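Side-chain contact in putative fumarylacetoacetate hydrolase family protein (Yersinia pestis, PDB 3S52), which is of unknown function but probably belongs to the fumarylacetoacetate hydrolase family: residues A[74-79]-A[140-145]. Residues are numbered along the deposited sequence; the frame is centred on the assembly and turned at random.
Sequences IELAVL and AEFGDA
The ring of Phe142 meets Leu76 at its far end: Leu76 CD1 comes obliquely to Phe142 CZ at 3.9 Å, with CE1 of the same ring next nearest at 4.3 Å. A second approach to the ring comes from its own segment, where Ala145 CA lies in the ring plane at the edge, 3.9 Å from Phe142 CE1. Tyr99 also meets this ring, the two planes inclined at about 30°.

Leu76 splits its two methyls between partners. While CD1 takes the aromatic ring, CD2 lies 4.0 Å from the carbonyl oxygen Ala145 O and 4.7 Å from Ala145 CB. Its CG stands anti to the backbone N (chi1 177°), which carries the forked end away from the strand and toward Phe142 and Ala145. The contact is small, 98 Å² summed over both sides, and consists of van der Waals packing, with Leu76 CD1 on Phe142 CZ as its apolar side-chain pair; the polar atom Ala145 O is hydrogen-bonded instead to Thr164 OG1. Between the two touching residues of 140-145, Gly143 departs from helical angles with positive phi (83°), and two residues later Ala145 CA is at the ring edge.

The packing thus joins strand 70-80 of the mixed sheet to the short, weakly bonded helix 139-142 and the turn that follows. Ile171 of helix 171-181 touches both Leu76 and Ala145, while Tyr99, on the paired strand 96-107, also touches Ala145.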
loop_
_atom_site.group_PDB
_atom_site.type_symbol
_atom_site.label_atom_id
_atom_site.label_comp_id
_atom_site.label_asym_id
_atom_site.label_seq_id
_atom_site.Cartn_x
_atom_site.Cartn_y
_atom_site.Cartn_z
ATOM N N ILE A 74 9.136 -15.642 6.013
ATOM C CA ILE A 74 9.214 -16.289 4.702
ATOM C C ILE A 74 7.794 -16.624 4.227
ATOM O O ILE A 74 6.925 -16.953 5.042
ATOM C CB ILE A 74 10.120 -17.557 4.721
ATOM C CG1 ILE A 74 10.391 -18.045 3.299
ATOM C CG2 ILE A 74 9.483 -18.669 5.525
ATOM C CD1 ILE A 74 11.285 -19.283 3.232
ATOM N N GLU A 75 7.554 -16.492 2.922
ATOM C CA GLU A 75 6.209 -16.651 2.371
ATOM C C GLU A 75 6.257 -17.074 0.921
ATOM O O GLU A 75 7.175 -16.698 0.187
ATOM C CB GLU A 75 5.402 -15.329 2.487
ATOM C CG GLU A 75 5.472 -14.681 3.882
ATOM C CD GLU A 75 4.367 -13.672 4.164
ATOM O OE1 GLU A 75 3.447 -13.540 3.332
ATOM O OE2 GLU A 75 4.415 -13.010 5.236
ATOM N N LEU A 76 5.254 -17.844 0.516
ATOM C CA LEU A 76 5.051 -18.164 -0.891
ATOM C C LEU A 76 4.515 -16.916 -1.592
ATOM O O LEU A 76 3.552 -16.292 -1.116
ATOM C CB LEU A 76 4.053 -19.325 -1.041
ATOM C CG LEU A 76 3.742 -19.646 -2.503
ATOM C CD1 LEU A 76 4.919 -20.340 -3.147
ATOM C CD2 LEU A 76 2.474 -20.497 -2.627
ATOM N N ALA A 77 5.158 -16.525 -2.691
ATOM C CA ALA A 77 4.681 -15.378 -3.476
ATOM C C ALA A 77 4.057 -15.884 -4.778
ATOM O O ALA A 77 4.586 -16.793 -5.406
ATOM C CB ALA A 77 5.839 -14.417 -3.791
ATOM N N VAL A 78 2.942 -15.284 -5.175
ATOM C CA VAL A 78 2.217 -15.687 -6.368
ATOM C C VAL A 78 2.198 -14.501 -7.324
ATOM O O VAL A 78 1.858 -13.388 -6.927
ATOM C CB VAL A 78 0.772 -16.065 -6.010
ATOM C CG1 VAL A 78 0.005 -16.511 -7.233
ATOM C CG2 VAL A 78 0.760 -17.131 -4.919
ATOM N N LEU A 79 2.591 -14.737 -8.569
ATOM C CA LEU A 79 2.603 -13.697 -9.593
ATOM C C LEU A 79 1.317 -13.757 -10.404
ATOM O O LEU A 79 0.962 -14.807 -10.954
ATOM C CB LEU A 79 3.821 -13.881 -10.515
ATOM C CG LEU A 79 4.043 -12.902 -11.683
ATOM C CD1 LEU A 79 4.209 -11.473 -11.211
ATOM C CD2 LEU A 79 5.248 -13.318 -12.518
ATOM N N ALA A 140 3.609 -24.349 -14.790
ATOM C CA ALA A 140 3.777 -25.706 -15.334
ATOM C C ALA A 140 4.827 -26.578 -14.625
ATOM O O ALA A 140 4.707 -27.798 -14.614
ATOM C CB ALA A 140 4.083 -25.643 -16.822
ATOM N N GLU A 141 5.877 -25.969 -14.083
ATOM C CA GLU A 141 6.909 -26.738 -13.391
ATOM C C GLU A 141 6.748 -26.755 -11.869
ATOM O O GLU A 141 7.486 -27.461 -11.176
ATOM C CB GLU A 141 8.305 -26.184 -13.739
ATOM C CG GLU A 141 8.579 -26.055 -15.235
ATOM C CD GLU A 141 8.579 -27.406 -15.959
ATOM O OE1 GLU A 141 8.861 -28.440 -15.310
ATOM O OE2 GLU A 141 8.297 -27.439 -17.179
ATOM N N PHE A 142 5.803 -25.982 -11.340
ATOM C CA PHE A 142 5.778 -25.759 -9.890
ATOM C C PHE A 142 5.079 -26.857 -9.085
ATOM O O PHE A 142 5.380 -27.063 -7.919
ATOM C CB PHE A 142 5.219 -24.376 -9.529
ATOM C CG PHE A 142 5.451 -23.995 -8.085
ATOM C CD1 PHE A 142 4.415 -24.013 -7.170
ATOM C CD2 PHE A 142 6.722 -23.670 -7.643
ATOM C CE1 PHE A 142 4.628 -23.667 -5.841
ATOM C CE2 PHE A 142 6.953 -23.345 -6.331
ATOM C CZ PHE A 142 5.904 -23.337 -5.419
ATOM N N GLY A 143 4.134 -27.549 -9.702
ATOM C CA GLY A 143 3.384 -28.568 -8.989
ATOM C C GLY A 143 2.238 -27.970 -8.188
ATOM O O GLY A 143 1.755 -26.876 -8.493
ATOM N N ASP A 144 1.821 -28.673 -7.141
ATOM C CA ASP A 144 0.686 -28.238 -6.350
ATOM C C ASP A 144 1.151 -27.134 -5.418
ATOM O O ASP A 144 1.936 -27.362 -4.499
ATOM C CB ASP A 144 0.142 -29.415 -5.542
ATOM C CG ASP A 144 -1.086 -29.051 -4.718
ATOM O OD1 ASP A 144 -1.426 -27.852 -4.618
ATOM O OD2 ASP A 144 -1.707 -29.980 -4.151
ATOM N N ALA A 145 0.643 -25.930 -5.664
ATOM C CA ALA A 145 1.012 -24.724 -4.922
ATOM C C ALA A 145 0.666 -24.813 -3.439
ATOM O O ALA A 145 1.390 -24.300 -2.589
ATOM C CB ALA A 145 0.367 -23.498 -5.549
#